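PDB 3PRL: NADP-dependent glyceraldehyde-3-phosphate dehydrogenase from Bacillus halodurans, which probably oxidises glyceraldehyde 3-phosphate to 3-phosphoglycerate without phosphorylation, using NADP+ as the electron acceptor, as a member of the aldehyde dehydrogenase family. Local coordinates for residues D[79-84]-D[116-121]; D[371-376]-D[389-394]; D[413-418]-D[442-447]. All coordinates share one frame; numbering follows the deposited sequence.

Interaction 1. Residues D[79-84]-D[116-121]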
loop_
_atom_site.group_PDB
_atom_site.type_symbol
_atom_site.label_atom_id
_atom_site.label_comp_id
_atom_site.label_asym_id
_atom_site.label_seq_id
_atom_site.Cartn_x
_atom_site.Cartn_y
_atom_site.Cartn_z
ATOM N N ALA D 79 -6.933 1.478 26.918
ATOM C CA ALA D 79 -7.240 1.384 28.365
ATOM C C ALA D 79 -6.261 0.494 29.114
ATOM O O ALA D 79 -5.819 0.825 30.215
ATOM C CB ALA D 79 -8.668 0.888 28.590
ATOM N N TRP D 80 -5.913 -0.630 28.495
ATOM C CA TRP D 80 -4.959 -1.566 29.072
ATOM C C TRP D 80 -3.594 -0.897 29.178
ATOM O O TRP D 80 -2.945 -0.988 30.206
ATOM C CB TRP D 80 -4.903 -2.817 28.195
ATOM C CG TRP D 80 -3.941 -3.886 28.596
ATOM C CD1 TRP D 80 -3.463 -4.159 29.850
ATOM C CD2 TRP D 80 -3.372 -4.870 27.729
ATOM N NE1 TRP D 80 -2.623 -5.241 29.807
ATOM C CE2 TRP D 80 -2.551 -5.699 28.518
ATOM C CE3 TRP D 80 -3.490 -5.137 26.359
ATOM C CZ2 TRP D 80 -1.834 -6.771 27.981
ATOM C CZ3 TRP D 80 -2.778 -6.189 25.825
ATOM C CH2 TRP D 80 -1.967 -7.000 26.633
ATOM N N ALA D 81 -3.186 -0.218 28.104
ATOM C CA ALA D 81 -1.900 0.480 28.047
ATOM C C ALA D 81 -1.806 1.530 29.143
ATOM O O ALA D 81 -0.779 1.617 29.839
ATOM C CB ALA D 81 -1.701 1.110 26.704
ATOM N N ASP D 82 -2.874 2.314 29.294
ATOM C CA ASP D 82 -2.931 3.336 30.344
ATOM C C ASP D 82 -2.716 2.736 31.733
ATOM O O ASP D 82 -1.890 3.227 32.504
ATOM C CB ASP D 82 -4.259 4.113 30.303
ATOM C CG ASP D 82 -4.531 4.761 28.946
ATOM O OD1 ASP D 82 -3.667 4.713 28.044
ATOM O OD2 ASP D 82 -5.632 5.321 28.780
ATOM N N LEU D 83 -3.460 1.678 32.041
ATOM C CA LEU D 83 -3.347 1.016 33.336
ATOM C C LEU D 83 -1.964 0.407 33.564
ATOM O O LEU D 83 -1.489 0.399 34.687
ATOM C CB LEU D 83 -4.436 -0.054 33.534
ATOM C CG LEU D 83 -5.929 0.304 33.477
ATOM C CD1 LEU D 83 -6.783 -0.841 34.048
ATOM C CD2 LEU D 83 -6.275 1.622 34.177
ATOM N N LEU D 84 -1.321 -0.114 32.517
ATOM C CA LEU D 84 0.039 -0.643 32.693
ATOM C C LEU D 84 1.014 0.488 33.063
ATOM O O LEU D 84 1.736 0.403 34.051
ATOM C CB LEU D 84 0.519 -1.441 31.463
ATOM C CG LEU D 84 -0.209 -2.744 31.070
ATOM C CD1 LEU D 84 0.230 -3.284 29.692
ATOM C CD2 LEU D 84 -0.087 -3.841 32.099
ATOM N N ILE D 116 3.983 -0.301 22.873
ATOM C CA ILE D 116 3.697 -1.300 21.833
ATOM C C ILE D 116 2.200 -1.559 21.675
ATOM O O ILE D 116 1.708 -1.728 20.545
ATOM C CB ILE D 116 4.435 -2.656 22.075
ATOM C CG1 ILE D 116 5.919 -2.536 21.733
ATOM C CG2 ILE D 116 3.868 -3.750 21.197
ATOM C CD1 ILE D 116 6.815 -3.457 22.595
ATOM N N ILE D 117 1.481 -1.594 22.790
ATOM C CA ILE D 117 0.049 -1.835 22.782
ATOM C C ILE D 117 -0.712 -0.671 22.113
ATOM O O ILE D 117 -1.660 -0.906 21.363
ATOM C CB ILE D 117 -0.476 -2.119 24.212
ATOM C CG1 ILE D 117 0.081 -3.460 24.725
ATOM C CG2 ILE D 117 -2.013 -2.082 24.289
ATOM C CD1 ILE D 117 0.009 -3.606 26.205
ATOM N N ARG D 118 -0.295 0.573 22.370
ATOM C CA ARG D 118 -0.984 1.722 21.760
ATOM C C ARG D 118 -0.751 1.777 20.254
ATOM O O ARG D 118 -1.682 1.981 19.488
ATOM C CB ARG D 118 -0.586 3.031 22.435
ATOM C CG ARG D 118 -1.059 3.115 23.870
ATOM C CD ARG D 118 -1.202 4.538 24.303
ATOM N NE ARG D 118 -0.769 4.708 25.680
ATOM C CZ ARG D 118 0.477 4.996 26.033
ATOM N NH1 ARG D 118 1.423 5.151 25.103
ATOM N NH2 ARG D 118 0.776 5.136 27.320
ATOM N N HIS D 119 0.492 1.560 19.845
ATOM C CA HIS D 119 0.898 1.613 18.440
ATOM C C HIS D 119 0.298 0.491 17.603
ATOM O O HIS D 119 0.029 0.683 16.417
ATOM C CB HIS D 119 2.414 1.586 18.342
ATOM C CG HIS D 119 2.937 2.121 17.050
ATOM N ND1 HIS D 119 3.317 3.435 16.890
ATOM C CD2 HIS D 119 3.125 1.523 15.852
ATOM C CE1 HIS D 119 3.727 3.621 15.650
ATOM N NE2 HIS D 119 3.616 2.478 15.000
ATOM N N THR D 120 0.124 -0.674 18.238
ATOM C CA THR D 120 -0.571 -1.844 17.705
ATOM C C THR D 120 -2.053 -1.539 17.499
ATOM O O THR D 120 -2.628 -1.886 16.457
ATOM C CB THR D 120 -0.438 -3.081 18.689
ATOM O OG1 THR D 120 0.917 -3.539 18.738
ATOM C CG2 THR D 120 -1.298 -4.237 18.262
ATOM N N ALA D 121 -2.683 -0.972 18.531
ATOM C CA ALA D 121 -4.078 -0.499 18.420
ATOM C C ALA D 121 -4.296 0.425 17.210
ATOM O O ALA D 121 -5.188 0.157 16.392
ATOM C CB ALA D 121 -4.521 0.182 19.688
#
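Ile117 lays its CD1 methyl over the indole of Trp80, a CH-pi contact in which the methyl carbon stands 3.7 Å from the centroid of the six-membered ring and only 6° off the ring normal. CG1 of Ile117 lies beside its backbone N (chi1 -67°), which lets CD1 reach out over the ring while CG2 packs on the Ala81 methyl. Leu84 CD1 shares the same face of the indole and touches Ile117 CD1 at 3.5 Å. Arg118 adds its aliphatic part, running CG past Ala81 CB at 3.5 Å. With an alanine in place of Trp80, the Ile117 methyl would probably lose the surface it rests on, and the Met198 carbonyl its indole N-H donor.

The charged part is looser. Arg118 bends at chi3, and Asp82 OD1 meets its NE at the guanidinium edge in a long salt bridge of 3.7 Å; the closer ionic partner of Arg118 is Glu85.

The two segments run antiparallel, 166° between directions and 9.0 Å between axes, and belong to helices 70-86 and 103-124. Helix 192-204 packs against Trp80 and Leu84, while helix 167-178 sends Ala170 against both Trp80 and Ile117.

Interaction 2. Residues D[371-376]-D[389-394]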
loop_
_atom_site.group_PDB
_atom_site.type_symbol
_atom_site.label_atom_id
_atom_site.label_comp_id
_atom_site.label_asym_id
_atom_site.label_seq_id
_atom_site.Cartn_x
_atom_site.Cartn_y
_atom_site.Cartn_z
ATOM N N THR D 371 32.257 -12.027 31.275
ATOM C CA THR D 371 33.418 -12.796 30.894
ATOM C C THR D 371 33.824 -12.461 29.466
ATOM O O THR D 371 33.019 -12.584 28.533
ATOM C CB THR D 371 33.181 -14.320 31.104
ATOM O OG1 THR D 371 32.726 -14.556 32.444
ATOM C CG2 THR D 371 34.464 -15.087 30.894
ATOM N N LEU D 372 35.072 -12.012 29.315
ATOM C CA LEU D 372 35.642 -11.710 28.006
ATOM C C LEU D 372 36.731 -12.707 27.635
ATOM O O LEU D 372 37.706 -12.897 28.380
ATOM C CB LEU D 372 36.183 -10.279 27.949
ATOM C CG LEU D 372 36.407 -9.687 26.551
ATOM C CD1 LEU D 372 35.093 -9.565 25.777
ATOM C CD2 LEU D 372 37.080 -8.338 26.654
ATOM N N LEU D 373 36.553 -13.335 26.473
ATOM C CA LEU D 373 37.521 -14.285 25.940
ATOM C C LEU D 373 38.058 -13.797 24.610
ATOM O O LEU D 373 37.316 -13.243 23.799
ATOM C CB LEU D 373 36.878 -15.661 25.762
ATOM C CG LEU D 373 36.112 -16.267 26.942
ATOM C CD1 LEU D 373 35.154 -17.334 26.446
ATOM C CD2 LEU D 373 37.070 -16.832 28.007
ATOM N N ASP D 374 39.349 -14.009 24.387
ATOM C CA ASP D 374 39.997 -13.605 23.142
ATOM C C ASP D 374 40.544 -14.832 22.427
ATOM O O ASP D 374 40.566 -15.924 22.996
ATOM C CB ASP D 374 41.099 -12.561 23.403
ATOM C CG ASP D 374 41.442 -11.719 22.165
ATOM O OD1 ASP D 374 40.919 -11.995 21.058
ATOM O OD2 ASP D 374 42.248 -10.772 22.304
ATOM N N ASP D 375 40.953 -14.641 21.171
ATOM C CA ASP D 375 41.569 -15.677 20.336
ATOM C C ASP D 375 40.697 -16.923 20.202
ATOM O O ASP D 375 41.199 -18.051 20.077
ATOM C CB ASP D 375 42.969 -16.011 20.859
ATOM C CG ASP D 375 43.935 -14.850 20.706
ATOM O OD1 ASP D 375 44.516 -14.707 19.606
ATOM O OD2 ASP D 375 44.124 -14.088 21.684
ATOM N N VAL D 376 39.381 -16.698 20.219
ATOM C CA VAL D 376 38.393 -17.771 20.231
ATOM C C VAL D 376 38.363 -18.471 18.882
ATOM O O VAL D 376 38.428 -17.831 17.829
ATOM C CB VAL D 376 36.997 -17.264 20.680
ATOM C CG1 VAL D 376 35.912 -18.321 20.459
ATOM C CG2 VAL D 376 37.051 -16.878 22.146
ATOM N N GLY D 389 24.043 -15.930 28.582
ATOM C CA GLY D 389 24.848 -15.533 29.742
ATOM C C GLY D 389 25.963 -14.554 29.419
ATOM O O GLY D 389 26.312 -14.388 28.243
ATOM N N PRO D 390 26.532 -13.904 30.461
ATOM C CA PRO D 390 27.406 -12.743 30.295
ATOM C C PRO D 390 28.808 -13.159 29.870
ATOM O O PRO D 390 29.763 -13.048 30.651
ATOM C CB PRO D 390 27.423 -12.124 31.688
ATOM C CG PRO D 390 27.264 -13.271 32.608
ATOM C CD PRO D 390 26.460 -14.326 31.873
ATOM N N VAL D 391 28.907 -13.634 28.633
ATOM C CA VAL D 391 30.151 -14.113 28.060
ATOM C C VAL D 391 30.199 -13.641 26.614
ATOM O O VAL D 391 29.175 -13.634 25.924
ATOM C CB VAL D 391 30.290 -15.661 28.176
ATOM C CG1 VAL D 391 29.368 -16.403 27.182
ATOM C CG2 VAL D 391 31.734 -16.087 27.981
ATOM N N LEU D 392 31.372 -13.214 26.165
ATOM C CA LEU D 392 31.501 -12.658 24.823
ATOM C C LEU D 392 32.833 -13.074 24.221
ATOM O O LEU D 392 33.889 -12.707 24.747
ATOM C CB LEU D 392 31.381 -11.125 24.857
ATOM C CG LEU D 392 31.517 -10.348 23.539
ATOM C CD1 LEU D 392 30.443 -10.765 22.545
ATOM C CD2 LEU D 392 31.480 -8.838 23.793
ATOM N N PRO D 393 32.790 -13.865 23.143
ATOM C CA PRO D 393 34.035 -14.251 22.480
ATOM C C PRO D 393 34.468 -13.243 21.429
ATOM O O PRO D 393 33.636 -12.603 20.798
ATOM C CB PRO D 393 33.680 -15.584 21.821
ATOM C CG PRO D 393 32.200 -15.505 21.579
ATOM C CD PRO D 393 31.634 -14.646 22.666
ATOM N N ILE D 394 35.778 -13.100 21.264
ATOM C CA ILE D 394 36.321 -12.332 20.157
ATOM C C ILE D 394 37.010 -13.310 19.199
ATOM O O ILE D 394 37.773 -14.190 19.626
ATOM C CB ILE D 394 37.287 -11.196 20.630
ATOM C CG1 ILE D 394 36.771 -10.487 21.904
ATOM C CG2 ILE D 394 37.573 -10.211 19.496
ATOM C CD1 ILE D 394 35.425 -9.780 21.781
#
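Thr371 and Val391 open a parallel strand pairing in which backbone donors and acceptors are used in turn. Thr371 N gives its hydrogen to Pro390 O at 2.8 Å, and the Thr371 carbonyl takes Leu392 N nearly along the C=O axis. Val391 CA also lies 3.3 Å from Thr371 O in a CA-H...O contact, while Val391 N donates to Gly389 O at 2.7 Å in the inverse gamma turn centred on Pro390. Leu373 N donates to Leu392 O in an almost straight bond (179° at the hydrogen, 3.2 Å), and Leu373 O accepts from Ile394 N at 3.0 Å. Pro393 has no N-H to give, but the pairing with 371-374 asks for none there.

Val376 N closes the series on Ile394 O at 3.0 Å; Asp375 N turns instead to Asp374 OD1, meeting it from above the carboxylate plane at 2.6 Å. The Thr371 hydroxyl is engaged by the carbonyls of Gly360 and Ser369. Outward-facing backbone groups bond to flanking strands: Leu372 with Leu358 and Ser359, Asp374 with Thr356, Pro393 with Val299.

Side chains meet on both faces. Leu372, its CG anti to the backbone N (chi1 -162°), brings CD1 to Ile394 CD1; Leu373 CD1 meets Val391 CG2 on the other. The pair belongs to the mixed sheet of the aldehyde dehydrogenase fold that also holds 415-419; helix 337-352 covers Thr371, Leu373 and Val391, helix 274-286 Leu392.

Interaction 3. Residues D[413-418]-D[442-447]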
loop_
_atom_site.group_PDB
_atom_site.type_symbol
_atom_site.label_atom_id
_atom_site.label_comp_id
_atom_site.label_asym_id
_atom_site.label_seq_id
_atom_site.Cartn_x
_atom_site.Cartn_y
_atom_site.Cartn_z
ATOM N N GLY D 413 20.456 -17.437 12.765
ATOM C CA GLY D 413 20.220 -16.472 11.689
ATOM C C GLY D 413 19.254 -15.377 12.080
ATOM O O GLY D 413 18.342 -15.057 11.322
ATOM N N LEU D 414 19.453 -14.805 13.264
ATOM C CA LEU D 414 18.541 -13.791 13.771
ATOM C C LEU D 414 18.910 -12.391 13.226
ATOM O O LEU D 414 18.233 -11.845 12.334
ATOM C CB LEU D 414 18.497 -13.871 15.312
ATOM C CG LEU D 414 17.467 -13.122 16.174
ATOM C CD1 LEU D 414 16.088 -13.016 15.498
ATOM C CD2 LEU D 414 17.317 -13.823 17.517
ATOM N N GLN D 415 20.017 -11.836 13.732
ATOM C CA GLN D 415 20.444 -10.495 13.378
ATOM C C GLN D 415 21.975 -10.419 13.292
ATOM O O GLN D 415 22.651 -11.385 13.591
ATOM C CB GLN D 415 19.882 -9.485 14.392
ATOM C CG GLN D 415 18.388 -9.186 14.209
ATOM C CD GLN D 415 17.975 -7.831 14.798
ATOM O OE1 GLN D 415 18.816 -7.070 15.248
ATOM N NE2 GLN D 415 16.665 -7.521 14.754
ATOM N N ALA D 416 22.510 -9.275 12.861
ATOM C CA ALA D 416 23.966 -9.058 12.785
ATOM C C ALA D 416 24.331 -7.580 12.714
ATOM O O ALA D 416 23.512 -6.749 12.302
ATOM C CB ALA D 416 24.565 -9.793 11.568
ATOM N N SER D 417 25.571 -7.269 13.093
ATOM C CA SER D 417 26.135 -5.924 12.956
ATOM C C SER D 417 27.366 -5.903 12.028
ATOM O O SER D 417 28.203 -6.808 12.105
ATOM C CB SER D 417 26.550 -5.392 14.329
ATOM O OG SER D 417 25.499 -5.441 15.273
ATOM N N ILE D 418 27.464 -4.888 11.156
ATOM C CA ILE D 418 28.705 -4.591 10.426
ATOM C C ILE D 418 29.227 -3.217 10.858
ATOM O O ILE D 418 28.464 -2.241 10.919
ATOM C CB ILE D 418 28.540 -4.594 8.859
ATOM C CG1 ILE D 418 27.537 -5.650 8.370
ATOM C CG2 ILE D 418 29.914 -4.730 8.149
ATOM C CD1 ILE D 418 27.920 -7.087 8.671
ATOM N N ALA D 442 25.772 -0.086 14.382
ATOM C CA ALA D 442 24.974 -0.074 15.607
ATOM C C ALA D 442 24.753 -1.516 16.015
ATOM O O ALA D 442 24.973 -2.432 15.212
ATOM C CB ALA D 442 23.640 0.606 15.376
ATOM N N LYS D 443 24.320 -1.703 17.260
ATOM C CA LYS D 443 24.157 -3.035 17.824
ATOM C C LYS D 443 22.931 -3.714 17.224
ATOM O O LYS D 443 22.152 -3.074 16.504
ATOM C CB LYS D 443 24.056 -2.971 19.355
ATOM C CG LYS D 443 22.839 -2.205 19.908
ATOM C CD LYS D 443 23.051 -1.822 21.373
ATOM C CE LYS D 443 21.787 -1.291 22.043
ATOM N NZ LYS D 443 22.070 -0.634 23.387
ATOM N N THR D 444 22.769 -5.006 17.508
ATOM C CA THR D 444 21.541 -5.695 17.106
ATOM C C THR D 444 20.481 -5.449 18.177
ATOM O O THR D 444 20.786 -5.363 19.354
ATOM C CB THR D 444 21.720 -7.224 16.848
ATOM O OG1 THR D 444 22.286 -7.848 18.001
ATOM C CG2 THR D 444 22.651 -7.465 15.679
ATOM N N GLU D 445 19.232 -5.330 17.752
ATOM C CA GLU D 445 18.117 -5.173 18.688
ATOM C C GLU D 445 16.833 -5.479 17.955
ATOM O O GLU D 445 16.754 -5.367 16.731
ATOM C CB GLU D 445 18.055 -3.751 19.273
ATOM C CG GLU D 445 17.490 -2.722 18.299
ATOM C CD GLU D 445 17.702 -1.292 18.738
ATOM O OE1 GLU D 445 17.436 -0.980 19.932
ATOM O OE2 GLU D 445 18.140 -0.491 17.871
ATOM N N ARG D 446 15.824 -5.838 18.728
ATOM C CA ARG D 446 14.514 -6.130 18.198
ATOM C C ARG D 446 13.845 -4.842 17.712
ATOM O O ARG D 446 13.286 -4.795 16.616
ATOM C CB ARG D 446 13.674 -6.791 19.287
ATOM C CG ARG D 446 12.462 -7.501 18.741
ATOM C CD ARG D 446 11.283 -7.319 19.666
ATOM N NE ARG D 446 10.018 -7.700 19.038
ATOM C CZ ARG D 446 9.517 -8.929 19.034
ATOM N NH1 ARG D 446 8.346 -9.151 18.451
ATOM N NH2 ARG D 446 10.183 -9.937 19.589
ATOM N N GLY D 447 13.907 -3.794 18.533
ATOM C CA GLY D 447 13.238 -2.536 18.221
ATOM C C GLY D 447 13.856 -1.780 17.053
ATOM O O GLY D 447 14.672 -2.333 16.310
#
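Gln415 reaches across to the backbone of Glu445 with both ends of its carboxamide, an economical way for one side chain to hold a segment that is neither helix nor strand. NE2 donates to Glu445 O at 2.9 Å, arriving 50° out of the carbonyl plane and not on a lone pair; the bond is also bent, 137° at the hydrogen. OE1 accepts from Glu445 N in a weak bond of 3.1 Å. The extended chain beyond CG carries the amide out to this residue. A second, weak donor to OE1 is His439 NE2, from the neighbouring strand 437-440.

A further side-chain-to-backbone bond lies toward the other end of the contact. Ser417 OG donates to Ala442 O at 3.1 Å, in the carbonyl plane and on a lone pair.

Between these polar ties, Thr444 makes close van der Waals contact with the strand through its methyl and CB. CG2 of Thr444 sits 3.4 Å from Ala416 N, 3.5 Å from Ser417 OG and 3.7 Å from Gln415 CB, while its CB lies 3.3 Å from Gln415 OE1. A chi1 of 55° places Thr444 OG1 between its backbone N and carbonyl carbon, where it bonds to Asp264; that aspartate also accepts from Gln415 N and so ties strand and loop together a second time.

Polar side chains of strand 415-419 thus satisfy backbone groups that have no strand partner across this contact, and they fix the course of the chain just before Arg446. Arg446 forms a salt bridge with Glu259, the predicted active-site residue, so the contact probably helps to position the loop beside the catalytic centre.

How the interactions relate
Along the chain the three contacts come in series, each closing before the next opens. Interaction 1 joins two helices, 70-86 and 103-124, and lies across the chain's centre from interaction 2, with 39 Å between their centres. Interactions 2 and 3 are 18 Å apart, centre to centre, and reach the same mixed sheet: strands 367-374 and 391-397 connect through 296-302 and 264-268 to strand 415-419. Interactions 1 and 3 come within about 6 Å between nearest atoms, and both touch the second subunit. The loop 442-447 thus carries the influence of that sheet to the side of the predicted active-site Glu259 and on toward the helices of interaction 1.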